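Local coordinates for protein DynF (Micromonospora chersina, PDB 6UBL) that is of unknown function but belongs to the dynemicin (enediyne) biosynthesis pathway and holds palmitic acid inside a beta barrel, consistent with binding a long, apolar ligand, at residues A167-L181 / A193-Y205. Numbering follows the deposited sequence.
Sequences AGAPGKGQIYRMMPL and AYLTSLRFNMGGY. With PLM (palmitic acid), chain C.
Phe200 lays one face of its ring over Gly171, whose CA sits 3.7 Å from the ring centroid and 17° off the ring normal, a CH-pi contact. The two residues form a hydrogen-bonded pair in an antiparallel beta hairpin of the barrel wall, and two bonds fix their register: Gly171 N to Phe200 O, 2.8 Å, and Phe200 N to Gly171 O. With CG set between the backbone N and the carbonyl carbon (chi1 68°), the ring leans across onto the neighbouring strand, over ground where a CB on Gly171 would clash with CZ. The same ring also touches the bound palmitic acid: Phe200 CZ is 3.6 Å from C7 of the ligand. Met202 SD and Leu198 CD1 touch the chain at C8 and CF, so three alternate residues, Leu198, Phe200 and Met202, meet the ligand. Replacing Phe200 by an alanine is likely to leave Gly171 CA without its aromatic cover and C7 of palmitic acid without this neighbour.

Between Gly173 and Met179 the pairing is interrupted, and water 3 sits between the two segments, 2.7 Å from Ile175 O and 2.9 Å from Thr196 O. Ile175 points toward 193-205 and crosses Leu195 at about a right angle; Ile175 CD1 lies 3.6 Å from Leu195 CD2. Arg177, by contrast, reaches the second subunit, where it forms salt bridges with Asp119, Glu124 and Asp159 of that subunit. Pairing resumes at Met179 with Leu195. Alongside it, Met178 SD makes an oblique Met-aromatic contact, 4.7 Å from the centroid of the Tyr194 ring, while Pro180 CA comes to 3.6 Å from Tyr194 CD2.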
ATOM      1  N   ALA A 167       4.164  22.149  -7.214  1.00 27.43           N
ATOM      2  CA  ALA A 167       3.361  23.108  -6.467  1.00 28.51           C
ATOM      3  C   ALA A 167       2.011  23.322  -7.149  1.00 28.37           C
ATOM      4  O   ALA A 167       1.912  23.358  -8.384  1.00 30.47           O
ATOM      5  CB  ALA A 167       4.102  24.438  -6.369  1.00 30.33           C
ATOM      6  N   GLY A 168       0.963  23.450  -6.333  1.00 27.51           N
ATOM      7  CA  GLY A 168      -0.367  23.710  -6.817  1.00 26.97           C
ATOM      8  C   GLY A 168      -1.119  22.505  -7.332  1.00 28.00           C
ATOM      9  O   GLY A 168      -2.305  22.637  -7.666  1.00 30.69           O
ATOM     10  N   ALA A 169      -0.482  21.340  -7.413  1.00 26.32           N
ATOM     11  CA  ALA A 169      -1.071  20.231  -8.142  1.00 25.88           C
ATOM     12  C   ALA A 169      -2.065  19.445  -7.289  1.00 26.68           C
ATOM     13  O   ALA A 169      -1.863  19.269  -6.084  1.00 26.11           O
ATOM     14  CB  ALA A 169       0.019  19.288  -8.633  1.00 26.22           C
ATOM     15  N   PRO A 170      -3.118  18.918  -7.915  1.00 24.04           N
ATOM     16  CA  PRO A 170      -4.024  18.011  -7.207  1.00 25.83           C
ATOM     17  C   PRO A 170      -3.449  16.602  -7.147  1.00 23.72           C
ATOM     18  O   PRO A 170      -2.714  16.158  -8.038  1.00 25.32           O
ATOM     19  CB  PRO A 170      -5.284  18.031  -8.076  1.00 26.46           C
ATOM     20  CG  PRO A 170      -4.753  18.265  -9.471  1.00 27.58           C
ATOM     21  CD  PRO A 170      -3.588  19.217  -9.283  1.00 25.67           C
ATOM     22  N   GLY A 171      -3.800  15.893  -6.072  1.00 22.08           N
ATOM     23  CA  GLY A 171      -3.369  14.526  -5.864  1.00 21.83           C
ATOM     24  C   GLY A 171      -4.445  13.721  -5.170  1.00 24.15           C
ATOM     25  O   GLY A 171      -5.495  14.245  -4.793  1.00 25.11           O
ATOM     26  N   LYS A 172      -4.181  12.425  -5.025  0.57 23.42           N
ATOM     27  CA  LYS A 172      -5.148  11.492  -4.474  0.57 24.61           C
ATOM     28  C   LYS A 172      -4.458  10.499  -3.553  0.57 24.62           C
ATOM     29  O   LYS A 172      -3.271  10.212  -3.703  0.57 23.48           O
ATOM     30  CB  LYS A 172      -5.855  10.693  -5.585  0.57 26.44           C
ATOM     31  CG  LYS A 172      -6.357  11.528  -6.751  0.57 30.17           C
ATOM     32  CD  LYS A 172      -7.151  10.696  -7.747  0.57 34.43           C
ATOM     33  CE  LYS A 172      -7.327  11.438  -9.064  0.57 36.83           C
ATOM     34  NZ  LYS A 172      -8.232  10.702  -9.999  0.57 37.91           N
ATOM     35  N   GLY A 173      -5.227   9.971  -2.608  1.00 22.15           N
ATOM     36  CA  GLY A 173      -4.813   8.804  -1.849  1.00 22.31           C
ATOM     37  C   GLY A 173      -5.400   7.611  -2.582  1.00 22.25           C
ATOM     38  O   GLY A 173      -6.579   7.617  -2.948  1.00 24.70           O
ATOM     39  N   GLN A 174      -4.556   6.626  -2.867  1.00 20.45           N
ATOM     40  CA  GLN A 174      -4.964   5.431  -3.610  1.00 20.95           C
ATOM     41  C   GLN A 174      -5.405   4.383  -2.601  1.00 23.10           C
ATOM     42  O   GLN A 174      -4.606   3.600  -2.079  1.00 25.52           O
ATOM     43  CB  GLN A 174      -3.852   4.950  -4.527  1.00 21.83           C
ATOM     44  CG  GLN A 174      -3.448   6.024  -5.523  1.00 22.84           C
ATOM     45  CD  GLN A 174      -4.581   6.438  -6.451  1.00 25.34           C
ATOM     46  OE1 GLN A 174      -5.551   5.696  -6.649  1.00 23.88           O
ATOM     47  NE2 GLN A 174      -4.464   7.621  -7.035  1.00 25.86           N
ATOM     48  N   ILE A 175      -6.686   4.443  -2.258  1.00 25.02           N
ATOM     49  CA  ILE A 175      -7.299   3.572  -1.267  1.00 23.17           C
ATOM     50  C   ILE A 175      -8.429   2.825  -1.961  1.00 22.93           C
ATOM     51  O   ILE A 175      -9.386   3.447  -2.444  1.00 24.07           O
ATOM     52  CB  ILE A 175      -7.842   4.384  -0.080  1.00 24.22           C
ATOM     53  CG1 ILE A 175      -6.679   5.111   0.616  1.00 25.91           C
ATOM     54  CG2 ILE A 175      -8.605   3.476   0.865  1.00 24.88           C
ATOM     55  CD1 ILE A 175      -7.110   6.309   1.444  1.00 28.34           C
ATOM     56  N   TYR A 176      -8.328   1.501  -2.019  1.00 23.26           N
ATOM     57  CA  TYR A 176      -9.394   0.692  -2.612  1.00 21.20           C
ATOM     58  C   TYR A 176     -10.357   0.309  -1.492  1.00 23.03           C
ATOM     59  O   TYR A 176     -10.090  -0.612  -0.711  1.00 24.57           O
ATOM     60  CB  TYR A 176      -8.857  -0.508  -3.392  1.00 21.35           C
ATOM     61  CG  TYR A 176      -9.948  -1.200  -4.163  1.00 20.25           C
ATOM     62  CD1 TYR A 176     -10.510  -0.623  -5.309  1.00 21.78           C
ATOM     63  CD2 TYR A 176     -10.444  -2.448  -3.759  1.00 22.86           C
ATOM     64  CE1 TYR A 176     -11.523  -1.247  -5.997  1.00 22.40           C
ATOM     65  CE2 TYR A 176     -11.447  -3.076  -4.456  1.00 23.59           C
ATOM     66  CZ  TYR A 176     -11.997  -2.479  -5.589  1.00 21.79           C
ATOM     67  OH  TYR A 176     -12.987  -3.092  -6.277  1.00 24.69           O
ATOM     68  N   ARG A 177     -11.468   1.051  -1.408  1.00 22.90           N
ATOM     69  CA  ARG A 177     -12.577   0.775  -0.503  1.00 23.65           C
ATOM     70  C   ARG A 177     -12.293   1.112   0.956  1.00 24.90           C
ATOM     71  O   ARG A 177     -13.125   1.765   1.601  1.00 24.59           O
ATOM     72  CB  ARG A 177     -13.064  -0.659  -0.674  1.00 24.70           C
ATOM     73  CG  ARG A 177     -13.360  -1.000  -2.120  1.00 24.89           C
ATOM     74  CD  ARG A 177     -14.138  -2.285  -2.228  1.00 22.92           C
ATOM     75  NE  ARG A 177     -15.573  -2.022  -2.196  1.00 21.76           N
ATOM     76  CZ  ARG A 177     -16.504  -2.941  -2.406  1.00 23.50           C
ATOM     77  NH1 ARG A 177     -16.153  -4.209  -2.614  1.00 24.10           N
ATOM     78  NH2 ARG A 177     -17.783  -2.609  -2.366  1.00 23.10           N
ATOM     79  N   MET A 178     -11.143   0.696   1.487  1.00 23.60           N
ATOM     80  CA  MET A 178     -10.872   0.935   2.898  1.00 21.71           C
ATOM     81  C   MET A 178      -9.385   0.774   3.205  1.00 22.88           C
ATOM     82  O   MET A 178      -8.687  -0.074   2.616  1.00 25.03           O
ATOM     83  CB  MET A 178     -11.703  -0.011   3.785  1.00 24.02           C
ATOM     84  CG  MET A 178     -11.276  -1.481   3.697  1.00 28.24           C
ATOM     85  SD  MET A 178     -12.354  -2.699   4.497  1.00 33.80           S
ATOM     86  CE  MET A 178     -13.712  -2.763   3.329  1.00 40.62           C
ATOM     87  N   MET A 179      -8.916   1.603   4.147  0.81 20.60           N
ATOM     88  CA  MET A 179      -7.554   1.554   4.693  0.81 24.64           C
ATOM     89  C   MET A 179      -7.690   1.456   6.207  0.81 21.61           C
ATOM     90  O   MET A 179      -8.232   2.393   6.837  0.81 24.23           O
ATOM     91  CB  MET A 179      -6.809   2.845   4.308  0.81 25.03           C
ATOM     92  CG  MET A 179      -5.774   3.342   5.317  0.81 29.61           C
ATOM     93  SD  MET A 179      -4.250   2.374   5.278  0.81 25.63           S
ATOM     94  CE  MET A 179      -3.715   2.619   3.584  0.81 30.54           C
ATOM     95  N   PRO A 180      -7.204   0.386   6.848  1.00 20.96           N
ATOM     96  CA  PRO A 180      -7.382   0.258   8.302  1.00 21.12           C
ATOM     97  C   PRO A 180      -6.586   1.295   9.092  1.00 21.02           C
ATOM     98  O   PRO A 180      -5.436   1.603   8.780  1.00 22.47           O
ATOM     99  CB  PRO A 180      -6.891  -1.163   8.609  1.00 23.35           C
ATOM    100  CG  PRO A 180      -6.779  -1.863   7.283  1.00 25.25           C
ATOM    101  CD  PRO A 180      -6.509  -0.783   6.269  1.00 23.55           C
ATOM    102  N   LEU A 181      -7.219   1.834  10.128  1.00 21.22           N
ATOM    103  CA  LEU A 181      -6.590   2.713  11.106  1.00 22.40           C
ATOM    104  C   LEU A 181      -6.667   2.071  12.481  1.00 21.74           C
ATOM    105  O   LEU A 181      -7.744   1.672  12.920  1.00 23.07           O
ATOM    106  CB  LEU A 181      -7.242   4.096  11.110  1.00 22.68           C
ATOM    107  CG  LEU A 181      -7.177   4.836   9.770  1.00 23.71           C
ATOM    108  CD1 LEU A 181      -7.917   6.165   9.881  1.00 25.18           C
ATOM    109  CD2 LEU A 181      -5.742   5.054   9.304  1.00 23.02           C
ATOM    110  N   ALA A 193     -11.117   2.415  12.946  1.00 24.80           N
ATOM    111  CA  ALA A 193     -11.765   3.162  11.882  1.00 25.97           C
ATOM    112  C   ALA A 193     -11.059   2.813  10.584  1.00 23.66           C
ATOM    113  O   ALA A 193     -10.005   2.168  10.579  1.00 24.00           O
ATOM    114  CB  ALA A 193     -11.707   4.669  12.149  1.00 25.66           C
ATOM    115  N   TYR A 194     -11.662   3.240   9.478  1.00 23.87           N
ATOM    116  CA  TYR A 194     -11.072   3.063   8.166  1.00 20.88           C
ATOM    117  C   TYR A 194     -11.086   4.391   7.434  1.00 22.68           C
ATOM    118  O   TYR A 194     -12.097   5.097   7.426  1.00 23.97           O
ATOM    119  CB  TYR A 194     -11.860   2.012   7.365  1.00 22.59           C
ATOM    120  CG  TYR A 194     -11.846   0.653   8.027  1.00 21.50           C
ATOM    121  CD1 TYR A 194     -12.768   0.339   9.015  1.00 23.62           C
ATOM    122  CD2 TYR A 194     -10.901  -0.292   7.684  1.00 22.08           C
ATOM    123  CE1 TYR A 194     -12.759  -0.890   9.640  1.00 24.91           C
ATOM    124  CE2 TYR A 194     -10.875  -1.533   8.298  1.00 23.40           C
ATOM    125  CZ  TYR A 194     -11.799  -1.827   9.267  1.00 24.20           C
ATOM    126  OH  TYR A 194     -11.774  -3.061   9.882  1.00 24.63           O
ATOM    127  N   LEU A 195      -9.963   4.712   6.805  1.00 21.09           N
ATOM    128  CA  LEU A 195      -9.897   5.816   5.863  1.00 24.00           C
ATOM    129  C   LEU A 195     -10.394   5.271   4.533  1.00 23.24           C
ATOM    130  O   LEU A 195      -9.814   4.322   3.986  1.00 23.85           O
ATOM    131  CB  LEU A 195      -8.454   6.290   5.763  1.00 25.05           C
ATOM    132  CG  LEU A 195      -8.090   7.468   4.855  1.00 26.28           C
ATOM    133  CD1 LEU A 195      -8.728   8.739   5.372  1.00 26.81           C
ATOM    134  CD2 LEU A 195      -6.575   7.587   4.811  1.00 26.30           C
ATOM    135  N   THR A 196     -11.495   5.832   4.031  1.00 21.52           N
ATOM    136  CA  THR A 196     -12.120   5.309   2.820  1.00 22.20           C
ATOM    137  C   THR A 196     -11.814   6.136   1.579  1.00 26.09           C
ATOM    138  O   THR A 196     -11.987   5.632   0.462  1.00 26.42           O
ATOM    139  CB  THR A 196     -13.643   5.196   2.989  1.00 25.58           C
ATOM    140  OG1 THR A 196     -14.195   6.466   3.328  1.00 27.28           O
ATOM    141  CG2 THR A 196     -13.984   4.174   4.070  1.00 26.13           C
ATOM    142  N   SER A 197     -11.430   7.402   1.735  1.00 24.91           N
ATOM    143  CA  SER A 197     -10.972   8.183   0.596  1.00 23.64           C
ATOM    144  C   SER A 197     -10.175   9.370   1.105  1.00 24.58           C
ATOM    145  O   SER A 197     -10.334   9.801   2.247  1.00 24.37           O
ATOM    146  CB  SER A 197     -12.125   8.654  -0.289  1.00 30.93           C
ATOM    147  OG  SER A 197     -12.851   9.676   0.347  1.00 30.02           O
ATOM    148  N   LEU A 198      -9.327   9.898   0.229  1.00 24.93           N
ATOM    149  CA  LEU A 198      -8.512  11.063   0.536  1.00 24.80           C
ATOM    150  C   LEU A 198      -8.157  11.722  -0.787  1.00 25.39           C
ATOM    151  O   LEU A 198      -7.691  11.045  -1.710  1.00 25.85           O
ATOM    152  CB  LEU A 198      -7.250  10.636   1.288  1.00 26.28           C
ATOM    153  CG  LEU A 198      -6.432  11.786   1.896  1.00 27.62           C
ATOM    154  CD1 LEU A 198      -5.637  11.333   3.095  1.00 29.44           C
ATOM    155  CD2 LEU A 198      -5.516  12.354   0.820  1.00 29.00           C
ATOM    156  N   ARG A 199      -8.376  13.030  -0.870  1.00 24.01           N
ATOM    157  CA  ARG A 199      -7.932  13.838  -1.989  1.00 24.29           C
ATOM    158  C   ARG A 199      -7.186  15.023  -1.400  1.00 26.49           C
ATOM    159  O   ARG A 199      -7.437  15.426  -0.259  1.00 29.27           O
ATOM    160  CB  ARG A 199      -9.146  14.310  -2.798  1.00 37.49           C
ATOM    161  CG  ARG A 199     -10.071  13.151  -3.158  1.00 60.19           C
ATOM    162  CD  ARG A 199     -11.139  13.528  -4.163  1.00 91.38           C
ATOM    163  NE  ARG A 199     -11.337  12.457  -5.137  1.00112.39           N
ATOM    164  CZ  ARG A 199     -10.782  12.439  -6.345  1.00122.48           C
ATOM    165  NH1 ARG A 199      -9.996  13.435  -6.731  1.00123.97           N
ATOM    166  NH2 ARG A 199     -11.010  11.426  -7.168  1.00126.40           N
ATOM    167  N   PHE A 200      -6.230  15.553  -2.158  1.00 25.98           N
ATOM    168  CA  PHE A 200      -5.427  16.652  -1.646  1.00 25.31           C
ATOM    169  C   PHE A 200      -5.009  17.569  -2.780  1.00 25.49           C
ATOM    170  O   PHE A 200      -5.110  17.224  -3.960  1.00 26.62           O
ATOM    171  CB  PHE A 200      -4.212  16.166  -0.826  1.00 25.91           C
ATOM    172  CG  PHE A 200      -3.144  15.448  -1.623  1.00 23.70           C
ATOM    173  CD1 PHE A 200      -2.066  16.142  -2.166  1.00 25.91           C
ATOM    174  CD2 PHE A 200      -3.193  14.068  -1.803  1.00 23.01           C
ATOM    175  CE1 PHE A 200      -1.081  15.482  -2.884  1.00 23.93           C
ATOM    176  CE2 PHE A 200      -2.209  13.411  -2.514  1.00 22.32           C
ATOM    177  CZ  PHE A 200      -1.147  14.117  -3.056  1.00 22.86           C
ATOM    178  N   ASN A 201      -4.552  18.757  -2.393  1.00 25.56           N
ATOM    179  CA  ASN A 201      -3.936  19.700  -3.308  1.00 25.32           C
ATOM    180  C   ASN A 201      -2.648  20.188  -2.682  1.00 25.15           C
ATOM    181  O   ASN A 201      -2.627  20.548  -1.501  1.00 26.54           O
ATOM    182  CB  ASN A 201      -4.818  20.926  -3.569  1.00 28.43           C
ATOM    183  CG  ASN A 201      -6.115  20.574  -4.232  1.00 32.06           C
ATOM    184  OD1 ASN A 201      -6.152  20.231  -5.410  1.00 32.81           O
ATOM    185  ND2 ASN A 201      -7.200  20.654  -3.476  1.00 36.63           N
ATOM    186  N   MET A 202      -1.578  20.192  -3.463  1.00 24.84           N
ATOM    187  CA  MET A 202      -0.364  20.857  -3.021  1.00 27.08           C
ATOM    188  C   MET A 202      -0.553  22.363  -3.135  1.00 27.73           C
ATOM    189  O   MET A 202      -1.189  22.855  -4.073  1.00 29.81           O
ATOM    190  CB  MET A 202       0.820  20.444  -3.886  1.00 27.46           C
ATOM    191  CG  MET A 202       1.139  18.960  -3.872  1.00 28.42           C
ATOM    192  SD  MET A 202       1.324  18.243  -2.227  1.00 29.23           S
ATOM    193  CE  MET A 202       2.650  19.249  -1.550  1.00 28.69           C
ATOM    194  N   GLY A 203      -0.035  23.092  -2.151  1.00 28.53           N
ATOM    195  CA  GLY A 203       0.095  24.527  -2.278  1.00 29.31           C
ATOM    196  C   GLY A 203       1.463  24.888  -2.816  1.00 28.84           C
ATOM    197  O   GLY A 203       2.002  24.198  -3.687  1.00 28.70           O
ATOM    198  N   GLY A 204       2.043  25.966  -2.293  1.00 28.28           N
ATOM    199  CA  GLY A 204       3.370  26.391  -2.715  1.00 28.59           C
ATOM    200  C   GLY A 204       4.328  26.489  -1.544  1.00 27.55           C
ATOM    201  O   GLY A 204       4.028  26.030  -0.435  1.00 26.80           O
ATOM    202  N   TYR A 205       5.500  27.062  -1.790  1.00 26.44           N
ATOM    203  CA  TYR A 205       6.479  27.195  -0.723  1.00 26.75           C
ATOM    204  C   TYR A 205       5.960  28.135   0.359  1.00 28.37           C
ATOM    205  O   TYR A 205       5.291  29.141   0.078  1.00 27.91           O
ATOM    206  CB  TYR A 205       7.809  27.738  -1.247  1.00 26.76           C
ATOM    207  CG  TYR A 205       8.631  26.721  -2.003  1.00 28.12           C
ATOM    208  CD1 TYR A 205       9.069  25.558  -1.387  1.00 26.30           C
ATOM    209  CD2 TYR A 205       9.007  26.949  -3.313  1.00 30.74           C
ATOM    210  CE1 TYR A 205       9.833  24.633  -2.077  1.00 27.88           C
ATOM    211  CE2 TYR A 205       9.773  26.046  -4.008  1.00 29.59           C
ATOM    212  CZ  TYR A 205      10.186  24.882  -3.386  1.00 27.21           C
ATOM    213  OH  TYR A 205      10.952  23.997  -4.095  1.00 27.11           O
TER
HETATM  214  C1  PLM C 301       8.598  17.432  -3.951  1.00 26.72           C
HETATM  215  O1  PLM C 301       8.785  18.060  -2.819  1.00 27.89           O
HETATM  216  O2  PLM C 301       9.158  17.725  -4.975  1.00 28.65           O
HETATM  217  C2  PLM C 301       7.597  16.324  -3.865  1.00 30.96           C
HETATM  218  C3  PLM C 301       6.289  16.673  -3.204  1.00 33.20           C
HETATM  219  C4  PLM C 301       5.401  15.466  -3.247  1.00 38.34           C
HETATM  220  C5  PLM C 301       4.447  15.351  -2.118  1.00 39.44           C
HETATM  221  C6  PLM C 301       3.655  14.067  -2.178  1.00 47.12           C
HETATM  222  C7  PLM C 301       2.207  14.306  -1.847  1.00 56.47           C
HETATM  223  C8  PLM C 301       2.032  15.117  -0.587  1.00 61.11           C
HETATM  224  C9  PLM C 301       2.561  14.444   0.649  1.00 62.79           C
HETATM  225  CA  PLM C 301       1.493  13.663   1.365  1.00 66.98           C
HETATM  226  CB  PLM C 301       0.579  14.569   2.166  1.00 67.92           C
HETATM  227  CC  PLM C 301       0.196  13.960   3.481  1.00 64.69           C
HETATM  228  CD  PLM C 301      -1.231  13.489   3.573  1.00 57.49           C
HETATM  229  CE  PLM C 301      -1.359  12.345   4.546  1.00 50.83           C
HETATM  230  CF  PLM C 301      -2.733  12.119   5.097  1.00 50.35           C
HETATM  231  CG  PLM C 301      -2.764  10.989   6.062  1.00 51.13           C
HETATM  232  O   HOH W   1      -4.970  21.759  -7.247  1.00 34.14           O
HETATM  233  O   HOH W   2      -9.097   8.185  -2.152  1.00 25.34           O
HETATM  234  O   HOH W   3     -10.596   5.863  -2.074  1.00 27.92           O